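Local atomic coordinates of globin (Chloroflexus aurantiacus, PDB entry 5D1V), a protein that binds heme and, as a group II truncated hemoglobin, probably binds oxygen reversibly at the heme iron and may serve as an oxygen carrier. Residues Ile19-Leu33 with Ala87-Val101. Numbering follows the deposited sequence.
With HEM (protoporphyrin IX containing Fe), chain C.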
ATOM      1  N   ILE A  19       2.690  11.488 -14.007  1.00 11.89           N
ATOM      2  CA  ILE A  19       2.558  10.133 -13.483  1.00 12.19           C
ATOM      3  C   ILE A  19       3.734   9.285 -13.958  1.00 13.67           C
ATOM      4  O   ILE A  19       4.388   8.633 -13.163  1.00 10.77           O
ATOM      5  CB  ILE A  19       1.219   9.503 -13.913  1.00 13.81           C
ATOM      6  CG1 ILE A  19       0.044  10.173 -13.193  1.00 15.09           C
ATOM      7  CG2 ILE A  19       1.191   8.035 -13.586  1.00 11.79           C
ATOM      8  CD1 ILE A  19      -1.329   9.776 -13.748  1.00 15.25           C
ATOM      9  N   VAL A  20       3.984   9.284 -15.262  1.00 14.55           N
ATOM     10  CA  VAL A  20       4.962   8.354 -15.848  1.00  8.79           C
ATOM     11  C   VAL A  20       6.378   8.779 -15.470  1.00 13.17           C
ATOM     12  O   VAL A  20       7.220   7.921 -15.231  1.00 10.85           O
ATOM     13  CB  VAL A  20       4.793   8.257 -17.381  1.00 14.91           C
ATOM     14  CG1 VAL A  20       5.904   7.444 -17.995  1.00 20.48           C
ATOM     15  CG2 VAL A  20       3.446   7.643 -17.725  1.00 12.34           C
ATOM     16  N   ASP A  21       6.639  10.083 -15.393  1.00 14.19           N
ATOM     17  CA  ASP A  21       7.946  10.559 -14.938  1.00 12.46           C
ATOM     18  C   ASP A  21       8.251  10.010 -13.530  1.00 16.24           C
ATOM     19  O   ASP A  21       9.360   9.567 -13.248  1.00 12.45           O
ATOM     20  CB  ASP A  21       8.033  12.095 -14.897  1.00 15.84           C
ATOM     21  CG  ASP A  21       8.203  12.742 -16.279  1.00 18.89           C
ATOM     22  OD1 ASP A  21       8.322  12.042 -17.303  1.00 20.79           O
ATOM     23  OD2 ASP A  21       8.232  13.981 -16.314  1.00 20.90           O
ATOM     24  N   ILE A  22       7.273  10.068 -12.643  1.00 13.89           N
ATOM     25  CA  ILE A  22       7.498   9.694 -11.252  1.00 12.62           C
ATOM     26  C   ILE A  22       7.684   8.175 -11.180  1.00 13.70           C
ATOM     27  O   ILE A  22       8.555   7.650 -10.472  1.00 13.12           O
ATOM     28  CB  ILE A  22       6.349  10.193 -10.378  1.00 12.06           C
ATOM     29  CG1 ILE A  22       6.408  11.716 -10.281  1.00 15.83           C
ATOM     30  CG2 ILE A  22       6.442   9.613  -8.966  1.00 13.95           C
ATOM     31  CD1 ILE A  22       5.127  12.325  -9.700  1.00 24.67           C
ATOM     32  N   PHE A  23       6.856   7.472 -11.940  1.00 10.56           N
ATOM     33  CA  PHE A  23       6.876   6.017 -11.963  1.00  9.32           C
ATOM     34  C   PHE A  23       8.246   5.560 -12.473  1.00 12.96           C
ATOM     35  O   PHE A  23       8.897   4.746 -11.835  1.00 13.10           O
ATOM     36  CB  PHE A  23       5.745   5.477 -12.828  1.00 11.00           C
ATOM     37  CG  PHE A  23       5.815   4.003 -13.058  1.00 14.01           C
ATOM     38  CD1 PHE A  23       5.467   3.132 -12.046  1.00 13.44           C
ATOM     39  CD2 PHE A  23       6.230   3.485 -14.269  1.00 17.82           C
ATOM     40  CE1 PHE A  23       5.517   1.777 -12.230  1.00 10.92           C
ATOM     41  CE2 PHE A  23       6.292   2.100 -14.461  1.00 12.56           C
ATOM     42  CZ  PHE A  23       5.937   1.258 -13.428  1.00  9.78           C
ATOM     43  N   TYR A  24       8.693   6.108 -13.600  1.00 11.00           N
ATOM     44  CA  TYR A  24       9.944   5.649 -14.193  1.00 13.64           C
ATOM     45  C   TYR A  24      11.159   6.004 -13.337  1.00 13.60           C
ATOM     46  O   TYR A  24      12.127   5.241 -13.290  1.00 16.94           O
ATOM     47  CB  TYR A  24      10.082   6.198 -15.610  1.00 16.61           C
ATOM     48  CG  TYR A  24       9.727   5.135 -16.626  1.00 17.08           C
ATOM     49  CD1 TYR A  24       8.413   4.850 -16.940  1.00 13.69           C
ATOM     50  CD2 TYR A  24      10.714   4.393 -17.238  1.00 15.70           C
ATOM     51  CE1 TYR A  24       8.086   3.858 -17.837  1.00 15.48           C
ATOM     52  CE2 TYR A  24      10.412   3.409 -18.137  1.00 12.67           C
ATOM     53  CZ  TYR A  24       9.089   3.129 -18.436  1.00 12.66           C
ATOM     54  OH  TYR A  24       8.795   2.149 -19.351  1.00 15.45           O
ATOM     55  N   ALA A  25      11.100   7.122 -12.623  1.00 13.83           N
ATOM     56  CA  ALA A  25      12.201   7.478 -11.725  1.00 17.02           C
ATOM     57  C   ALA A  25      12.369   6.399 -10.661  1.00 14.85           C
ATOM     58  O   ALA A  25      13.497   6.003 -10.313  1.00 14.27           O
ATOM     59  CB  ALA A  25      11.956   8.849 -11.069  1.00 16.21           C
ATOM     60  N   ARG A  26      11.240   5.927 -10.159  1.00 12.91           N
ATOM     61  CA  ARG A  26      11.203   4.880  -9.157  1.00 13.22           C
ATOM     62  C   ARG A  26      11.648   3.547  -9.738  1.00 20.10           C
ATOM     63  O   ARG A  26      12.411   2.830  -9.117  1.00 18.95           O
ATOM     64  CB  ARG A  26       9.786   4.788  -8.564  1.00 14.64           C
ATOM     65  CG  ARG A  26       9.463   6.038  -7.796  1.00 17.35           C
ATOM     66  CD  ARG A  26       8.052   6.105  -7.315  1.00 29.35           C
ATOM     67  NE  ARG A  26       7.895   5.078  -6.311  1.00 41.45           N
ATOM     68  CZ  ARG A  26       7.729   5.280  -5.013  1.00 25.22           C
ATOM     69  NH1 ARG A  26       7.639   6.498  -4.501  1.00 22.53           N
ATOM     70  NH2 ARG A  26       7.630   4.227  -4.227  1.00 32.32           N
ATOM     71  N   VAL A  27      11.186   3.216 -10.936  1.00 15.62           N
ATOM     72  CA  VAL A  27      11.640   2.000 -11.608  1.00 11.45           C
ATOM     73  C   VAL A  27      13.152   2.018 -11.743  1.00 15.55           C
ATOM     74  O   VAL A  27      13.823   1.039 -11.422  1.00 17.84           O
ATOM     75  CB  VAL A  27      10.977   1.854 -12.986  1.00 13.88           C
ATOM     76  CG1 VAL A  27      11.595   0.719 -13.787  1.00 20.87           C
ATOM     77  CG2 VAL A  27       9.519   1.645 -12.812  1.00 13.16           C
ATOM     78  N   GLU A  28      13.712   3.146 -12.173  1.00 13.77           N
ATOM     79  CA  GLU A  28      15.129   3.178 -12.467  1.00 20.39           C
ATOM     80  C   GLU A  28      15.912   2.934 -11.178  1.00 19.89           C
ATOM     81  O   GLU A  28      16.992   2.357 -11.208  1.00 20.44           O
ATOM     82  CB  GLU A  28      15.532   4.507 -13.116  1.00 29.38           C
ATOM     83  CG  GLU A  28      16.896   4.424 -13.802  1.00 42.53           C
ATOM     84  CD  GLU A  28      17.079   5.450 -14.909  1.00 37.83           C
ATOM     85  OE1 GLU A  28      16.237   6.366 -15.044  1.00 31.34           O
ATOM     86  OE2 GLU A  28      18.074   5.326 -15.647  1.00 36.36           O
ATOM     87  N   ALA A  29      15.352   3.362 -10.047  1.00 16.66           N
ATOM     88  CA  ALA A  29      16.049   3.284  -8.754  1.00 15.73           C
ATOM     89  C   ALA A  29      15.755   1.998  -7.982  1.00 21.14           C
ATOM     90  O   ALA A  29      16.221   1.835  -6.849  1.00 19.78           O
ATOM     91  CB  ALA A  29      15.690   4.488  -7.900  1.00 15.36           C
ATOM     92  N   ASP A  30      14.995   1.085  -8.580  1.00 18.74           N
ATOM     93  CA  ASP A  30      14.582  -0.138  -7.902  1.00 17.04           C
ATOM     94  C   ASP A  30      15.205  -1.385  -8.520  1.00 17.39           C
ATOM     95  O   ASP A  30      14.772  -1.822  -9.586  1.00 15.50           O
ATOM     96  CB  ASP A  30      13.063  -0.272  -7.953  1.00 18.38           C
ATOM     97  CG  ASP A  30      12.546  -1.423  -7.095  1.00 20.94           C
ATOM     98  OD1 ASP A  30      13.361  -2.239  -6.609  1.00 13.06           O
ATOM     99  OD2 ASP A  30      11.313  -1.512  -6.913  1.00 20.17           O
ATOM    100  N   PRO A  31      16.184  -1.991  -7.832  1.00 14.09           N
ATOM    101  CA  PRO A  31      16.834  -3.182  -8.403  1.00 18.48           C
ATOM    102  C   PRO A  31      15.911  -4.373  -8.645  1.00 13.75           C
ATOM    103  O   PRO A  31      16.299  -5.317  -9.342  1.00 16.55           O
ATOM    104  CB  PRO A  31      17.885  -3.547  -7.343  1.00 20.71           C
ATOM    105  CG  PRO A  31      18.123  -2.318  -6.582  1.00 26.81           C
ATOM    106  CD  PRO A  31      16.850  -1.544  -6.595  1.00 15.25           C
ATOM    107  N   ARG A  32      14.725  -4.368  -8.053  1.00 15.11           N
ATOM    108  CA  ARG A  32      13.768  -5.454  -8.282  1.00 14.35           C
ATOM    109  C   ARG A  32      13.258  -5.448  -9.707  1.00 14.27           C
ATOM    110  O   ARG A  32      12.843  -6.488 -10.214  1.00 16.36           O
ATOM    111  CB  ARG A  32      12.587  -5.343  -7.323  1.00 13.16           C
ATOM    112  CG  ARG A  32      12.965  -5.430  -5.866  1.00 13.02           C
ATOM    113  CD  ARG A  32      11.739  -5.281  -5.014  1.00 15.68           C
ATOM    114  NE  ARG A  32      11.256  -3.904  -4.988  1.00 17.80           N
ATOM    115  CZ  ARG A  32      10.134  -3.519  -4.401  1.00 17.74           C
ATOM    116  NH1 ARG A  32       9.349  -4.404  -3.810  1.00 16.69           N
ATOM    117  NH2 ARG A  32       9.783  -2.242  -4.420  1.00 12.74           N
ATOM    118  N   LEU A  33      13.288  -4.274 -10.344  1.00 17.01           N
ATOM    119  CA  LEU A  33      12.657  -4.081 -11.646  1.00 14.14           C
ATOM    120  C   LEU A  33      13.609  -3.692 -12.749  1.00 13.96           C
ATOM    121  O   LEU A  33      13.401  -4.091 -13.883  1.00 11.94           O
ATOM    122  CB  LEU A  33      11.597  -3.001 -11.570  1.00 11.25           C
ATOM    123  CG  LEU A  33      10.387  -3.380 -10.735  1.00 11.59           C
ATOM    124  CD1 LEU A  33       9.459  -2.170 -10.591  1.00 15.13           C
ATOM    125  CD2 LEU A  33       9.646  -4.576 -11.309  1.00 18.82           C
ATOM    126  N   ALA A  87       6.326  -4.834  -6.715  1.00  8.64           N
ATOM    127  CA  ALA A  87       7.197  -3.691  -6.956  1.00  9.59           C
ATOM    128  C   ALA A  87       6.572  -2.710  -7.959  1.00 10.87           C
ATOM    129  O   ALA A  87       6.536  -1.515  -7.713  1.00  7.99           O
ATOM    130  CB  ALA A  87       8.582  -4.156  -7.430  1.00 14.12           C
ATOM    131  N   TRP A  88       6.041  -3.215  -9.072  1.00 10.60           N
ATOM    132  CA  TRP A  88       5.392  -2.368 -10.042  1.00 10.44           C
ATOM    133  C   TRP A  88       4.233  -1.561  -9.419  1.00 10.65           C
ATOM    134  O   TRP A  88       4.128  -0.331  -9.570  1.00  8.88           O
ATOM    135  CB  TRP A  88       4.891  -3.242 -11.185  1.00  8.25           C
ATOM    136  CG  TRP A  88       4.515  -2.473 -12.388  1.00  6.67           C
ATOM    137  CD1 TRP A  88       5.272  -2.275 -13.502  1.00  7.22           C
ATOM    138  CD2 TRP A  88       3.279  -1.785 -12.618  1.00  9.25           C
ATOM    139  NE1 TRP A  88       4.587  -1.530 -14.410  1.00 10.27           N
ATOM    140  CE2 TRP A  88       3.370  -1.203 -13.900  1.00  9.10           C
ATOM    141  CE3 TRP A  88       2.094  -1.626 -11.884  1.00 12.40           C
ATOM    142  CZ2 TRP A  88       2.330  -0.455 -14.461  1.00 10.42           C
ATOM    143  CZ3 TRP A  88       1.067  -0.875 -12.442  1.00 15.19           C
ATOM    144  CH2 TRP A  88       1.204  -0.293 -13.715  1.00 10.84           C
ATOM    145  N   LEU A  89       3.383  -2.258  -8.686  1.00  9.43           N
ATOM    146  CA  LEU A  89       2.182  -1.646  -8.108  1.00  9.34           C
ATOM    147  C   LEU A  89       2.569  -0.608  -7.059  1.00 11.60           C
ATOM    148  O   LEU A  89       1.970   0.466  -7.001  1.00 12.42           O
ATOM    149  CB  LEU A  89       1.288  -2.718  -7.510  1.00  8.20           C
ATOM    150  CG  LEU A  89      -0.168  -2.382  -7.305  1.00 25.56           C
ATOM    151  CD1 LEU A  89      -0.826  -1.985  -8.625  1.00 21.37           C
ATOM    152  CD2 LEU A  89      -0.821  -3.613  -6.729  1.00 30.00           C
ATOM    153  N   GLU A  90       3.584  -0.906  -6.248  1.00  9.61           N
ATOM    154  CA  GLU A  90       4.079   0.073  -5.275  1.00  9.79           C
ATOM    155  C   GLU A  90       4.380   1.407  -5.962  1.00 11.16           C
ATOM    156  O   GLU A  90       3.955   2.489  -5.510  1.00 12.06           O
ATOM    157  CB  GLU A  90       5.339  -0.443  -4.567  1.00 10.35           C
ATOM    158  CG  GLU A  90       5.966   0.578  -3.632  1.00 14.22           C
ATOM    159  CD  GLU A  90       7.256   0.122  -2.981  1.00 14.19           C
ATOM    160  OE1 GLU A  90       7.512  -1.103  -2.927  1.00 13.20           O
ATOM    161  OE2 GLU A  90       7.992   0.993  -2.465  1.00 13.89           O
ATOM    162  N   HIS A  91       5.130   1.333  -7.054  1.00  9.42           N
ATOM    163  CA  HIS A  91       5.598   2.551  -7.679  1.00 10.28           C
ATOM    164  C   HIS A  91       4.500   3.247  -8.454  1.00  9.38           C
ATOM    165  O   HIS A  91       4.458   4.472  -8.474  1.00 14.39           O
ATOM    166  CB  HIS A  91       6.797   2.249  -8.565  1.00 10.92           C
ATOM    167  CG  HIS A  91       7.957   1.707  -7.796  1.00 11.61           C
ATOM    168  ND1 HIS A  91       8.355   2.237  -6.588  1.00 16.22           N
ATOM    169  CD2 HIS A  91       8.802   0.683  -8.054  1.00 12.56           C
ATOM    170  CE1 HIS A  91       9.388   1.556  -6.131  1.00 14.74           C
ATOM    171  NE2 HIS A  91       9.676   0.607  -7.001  1.00 16.37           N
ATOM    172  N   MET A  92       3.585   2.492  -9.062  1.00  8.11           N
ATOM    173  CA  MET A  92       2.527   3.158  -9.814  1.00  8.25           C
ATOM    174  C   MET A  92       1.535   3.771  -8.855  1.00  9.42           C
ATOM    175  O   MET A  92       1.015   4.872  -9.084  1.00 12.34           O
ATOM    176  CB  MET A  92       1.788   2.221 -10.776  1.00  8.93           C
ATOM    177  CG  MET A  92       0.746   2.989 -11.651  1.00 10.73           C
ATOM    178  SD  MET A  92       1.494   4.255 -12.729  1.00 13.06           S
ATOM    179  CE  MET A  92       2.258   3.248 -13.977  1.00 10.48           C
ATOM    180  N   LEU A  93       1.226   3.084  -7.770  1.00 12.95           N
ATOM    181  CA  LEU A  93       0.328   3.722  -6.820  1.00 14.17           C
ATOM    182  C   LEU A  93       0.951   4.990  -6.229  1.00 14.45           C
ATOM    183  O   LEU A  93       0.261   5.995  -6.039  1.00 13.67           O
ATOM    184  CB  LEU A  93      -0.063   2.732  -5.727  1.00 13.13           C
ATOM    185  CG  LEU A  93      -0.846   1.557  -6.303  1.00 14.88           C
ATOM    186  CD1 LEU A  93      -1.325   0.652  -5.165  1.00 23.09           C
ATOM    187  CD2 LEU A  93      -2.008   1.971  -7.178  1.00 19.62           C
ATOM    188  N   ALA A  94       2.244   4.957  -5.928  1.00 12.52           N
ATOM    189  CA  ALA A  94       2.911   6.150  -5.417  1.00 13.04           C
ATOM    190  C   ALA A  94       2.860   7.265  -6.448  1.00 12.69           C
ATOM    191  O   ALA A  94       2.648   8.433  -6.104  1.00 14.95           O
ATOM    192  CB  ALA A  94       4.352   5.837  -5.032  1.00 14.26           C
ATOM    193  N   ALA A  95       3.042   6.920  -7.717  1.00 11.60           N
ATOM    194  CA  ALA A  95       3.053   7.932  -8.768  1.00 13.08           C
ATOM    195  C   ALA A  95       1.683   8.642  -8.861  1.00 17.58           C
ATOM    196  O   ALA A  95       1.641   9.860  -9.026  1.00 13.89           O
ATOM    197  CB  ALA A  95       3.439   7.307 -10.099  1.00 10.83           C
ATOM    198  N   LEU A  96       0.578   7.888  -8.758  1.00 12.48           N
ATOM    199  CA  LEU A  96      -0.762   8.489  -8.737  1.00 13.60           C
ATOM    200  C   LEU A  96      -0.917   9.461  -7.596  1.00 15.56           C
ATOM    201  O   LEU A  96      -1.459  10.556  -7.753  1.00 16.50           O
ATOM    202  CB  LEU A  96      -1.829   7.422  -8.605  1.00 15.67           C
ATOM    203  CG  LEU A  96      -1.940   6.448  -9.770  1.00 13.01           C
ATOM    204  CD1 LEU A  96      -3.054   5.457  -9.428  1.00 14.34           C
ATOM    205  CD2 LEU A  96      -2.238   7.168 -11.097  1.00 14.68           C
ATOM    206  N   ASN A  97      -0.442   9.058  -6.435  1.00 15.28           N
ATOM    207  CA  ASN A  97      -0.543   9.930  -5.268  1.00 20.28           C
ATOM    208  C   ASN A  97       0.319  11.187  -5.411  1.00 19.90           C
ATOM    209  O   ASN A  97      -0.159  12.298  -5.170  1.00 23.73           O
ATOM    210  CB  ASN A  97      -0.189   9.142  -4.013  1.00 29.54           C
ATOM    211  CG  ASN A  97      -1.272   8.123  -3.647  1.00 56.66           C
ATOM    212  OD1 ASN A  97      -1.846   7.453  -4.521  1.00 61.37           O
ATOM    213  ND2 ASN A  97      -1.575   8.026  -2.356  1.00 66.05           N
ATOM    214  N   GLU A  98       1.573  11.029  -5.837  1.00 17.62           N
ATOM    215  CA  GLU A  98       2.488  12.154  -5.974  1.00 17.88           C
ATOM    216  C   GLU A  98       2.135  13.091  -7.138  1.00 26.41           C
ATOM    217  O   GLU A  98       2.401  14.277  -7.050  1.00 22.11           O
ATOM    218  CB  GLU A  98       3.910  11.638  -6.118  1.00 18.49           C
ATOM    219  CG  GLU A  98       4.387  10.972  -4.860  1.00 25.23           C
ATOM    220  CD  GLU A  98       5.834  10.529  -4.935  1.00 28.56           C
ATOM    221  OE1 GLU A  98       6.599  11.089  -5.745  1.00 32.43           O
ATOM    222  OE2 GLU A  98       6.193   9.622  -4.165  1.00 31.60           O
ATOM    223  N   ALA A  99       1.472  12.591  -8.174  1.00 18.22           N
ATOM    224  CA  ALA A  99       1.099  13.405  -9.331  1.00 18.17           C
ATOM    225  C   ALA A  99      -0.149  14.236  -9.072  1.00 17.87           C
ATOM    226  O   ALA A  99      -0.514  15.067  -9.891  1.00 27.73           O
ATOM    227  CB  ALA A  99       0.884  12.540 -10.535  1.00 22.55           C
ATOM    228  N   GLY A 100      -0.799  13.999  -7.941  1.00 21.84           N
ATOM    229  CA  GLY A 100      -1.966  14.763  -7.561  1.00 19.47           C
ATOM    230  C   GLY A 100      -3.259  14.360  -8.251  1.00 23.54           C
ATOM    231  O   GLY A 100      -4.137  15.187  -8.459  1.00 31.75           O
ATOM    232  N   VAL A 101      -3.401  13.086  -8.575  1.00 16.93           N
ATOM    233  CA  VAL A 101      -4.596  12.628  -9.254  1.00 14.44           C
ATOM    234  C   VAL A 101      -5.756  12.689  -8.274  1.00 15.27           C
ATOM    235  O   VAL A 101      -5.679  12.087  -7.212  1.00 18.65           O
ATOM    236  CB  VAL A 101      -4.416  11.210  -9.798  1.00 12.99           C
ATOM    237  CG1 VAL A 101      -5.649  10.756 -10.537  1.00 12.23           C
ATOM    238  CG2 VAL A 101      -3.168  11.152 -10.704  1.00 16.22           C
TER
HETATM  239  CHA HEM C 201       6.192  -2.344 -21.102  1.00 10.28           C
HETATM  240  CHB HEM C 201       1.886  -1.338 -19.090  1.00 11.58           C
HETATM  241  CHC HEM C 201       2.922  -4.401 -15.437  1.00 11.04           C
HETATM  242  CHD HEM C 201       7.536  -4.380 -16.934  1.00 11.20           C
HETATM  243  C1A HEM C 201       4.929  -1.848 -20.906  1.00 11.53           C
HETATM  244  C2A HEM C 201       4.157  -1.075 -21.865  1.00 12.40           C
HETATM  245  C3A HEM C 201       2.966  -0.808 -21.310  1.00 11.45           C
HETATM  246  C4A HEM C 201       2.945  -1.408 -19.977  1.00  9.78           C
HETATM  247  CMA HEM C 201       1.746  -0.008 -21.863  1.00 11.11           C
HETATM  248  CAA HEM C 201       4.663  -0.679 -23.270  1.00 12.25           C
HETATM  249  CBA HEM C 201       3.990  -1.640 -24.264  1.00 14.95           C
HETATM  250  CGA HEM C 201       4.599  -1.416 -25.638  1.00 17.51           C
HETATM  251  O1A HEM C 201       5.790  -1.747 -25.843  1.00 29.44           O
HETATM  252  O2A HEM C 201       3.893  -0.919 -26.540  1.00 13.29           O
HETATM  253  C1B HEM C 201       1.781  -2.093 -17.930  1.00 10.49           C
HETATM  254  C2B HEM C 201       0.625  -2.189 -17.067  1.00  7.91           C
HETATM  255  C3B HEM C 201       0.934  -3.056 -16.076  1.00  9.98           C
HETATM  256  C4B HEM C 201       2.277  -3.499 -16.260  1.00 11.84           C
HETATM  257  CMB HEM C 201      -0.698  -1.418 -17.292  1.00 10.39           C
HETATM  258  CAB HEM C 201       0.116  -3.546 -14.862  1.00 13.51           C
HETATM  259  CBB HEM C 201      -0.973  -2.863 -14.505  1.00 24.84           C
HETATM  260  C1C HEM C 201       4.271  -4.654 -15.491  1.00  7.48           C
HETATM  261  C2C HEM C 201       5.047  -5.428 -14.533  1.00  9.18           C
HETATM  262  C3C HEM C 201       6.325  -5.406 -14.989  1.00 12.62           C
HETATM  263  C4C HEM C 201       6.399  -4.617 -16.194  1.00 11.25           C
HETATM  264  CMC HEM C 201       4.440  -6.140 -13.289  1.00  7.59           C
HETATM  265  CAC HEM C 201       7.562  -6.020 -14.334  1.00 13.37           C
HETATM  266  CBC HEM C 201       7.499  -6.115 -13.011  1.00 30.69           C
HETATM  267  C1D HEM C 201       7.576  -3.887 -18.220  1.00  9.72           C
HETATM  268  C2D HEM C 201       8.732  -3.854 -19.109  1.00 11.85           C
HETATM  269  C3D HEM C 201       8.343  -3.298 -20.272  1.00 10.17           C
HETATM  270  C4D HEM C 201       6.941  -2.957 -20.141  1.00  9.52           C
HETATM  271  CMD HEM C 201      10.127  -4.393 -18.756  1.00 10.03           C
HETATM  272  CAD HEM C 201       9.193  -3.044 -21.527  1.00 17.77           C
HETATM  273  CBD HEM C 201       9.687  -1.606 -21.465  1.00 31.62           C
HETATM  274  CGD HEM C 201      10.496  -1.243 -22.674  1.00 26.17           C
HETATM  275  O1D HEM C 201      11.203  -0.206 -22.599  1.00 25.73           O
HETATM  276  O2D HEM C 201      10.447  -1.988 -23.692  1.00 27.56           O
HETATM  277  NA  HEM C 201       4.147  -2.043 -19.774  1.00  9.46           N
HETATM  278  NB  HEM C 201       2.765  -2.910 -17.413  1.00 10.78           N
HETATM  279  NC  HEM C 201       5.122  -4.215 -16.488  1.00 11.14           N
HETATM  280  ND  HEM C 201       6.518  -3.336 -18.894  1.00 12.06           N
HETATM  281 FE   HEM C 201       4.666  -3.111 -18.108  1.00  9.58          FE
HETATM  282  O   HOH W   1       8.696   9.309  -6.055  1.00 23.85           O
HETATM  283  O   HOH W   2       6.601  -3.736  -3.168  1.00 15.20           O
HETATM  284  O   HOH W   3       5.361  -1.272 -17.212  1.00 10.82           O
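Arg26 and His91 lock together where helix 19-28 passes helix 87-98, a roughly antiparallel pair, inclined at 142°, whose axes come within 8.4 Å. Bent at chi3, the arginine brings its side edge round to the imidazole: NE reaches His91 ND1 at 2.9 Å and NH2 joins on the same atom, so two donors hold one acceptor. CB of Arg26 lies over a face of the imidazole, and Ala94, small enough to let the guanidinium lie flat, puts its methyl against one face of that group. NH1 also pairs with Glu98. At the other end of the ring, His91 NE2 donates to Asp30 OD2 at 2.7 Å and nearly straight, so histidine suits this buried place by accepting on one nitrogen and donating on the other. A leucine in its place would probably leave Asp30 without this donor and the NE of Arg26 without its acceptor. Asp30 OD1 meanwhile forms an Asx turn with the backbone N of Arg32, whose guanidinium salt-bridges Asp30 and Glu90.

Phe23 fills the apolar side as a knob among Trp88, His91, Met92 and Ala95; a flat aromatic ring suits the slot, since it can offer a face to Met92 and an edge to Trp88. With CG anti to the backbone N (chi1 172°), its ring receives Met92 CE over the centre of one face, 3.7 Å from the centroid, and points its edge at a face of Trp88, the planes 61° apart. The opposite face of Trp88 lies on the heme, and its NE1 donates to the iron-bound water, so Phe23 backs a distal-pocket residue. Farther along, Ile19 spreads its branches over Met92, Ala95, Leu96 and Ala99.

This buried pairing is part of the truncated globin helical fold: helix 42-55 touches Phe23, helix 105-119 covers Met92 and Leu96, and Arg83 of the second subunit salt-bridges Glu90.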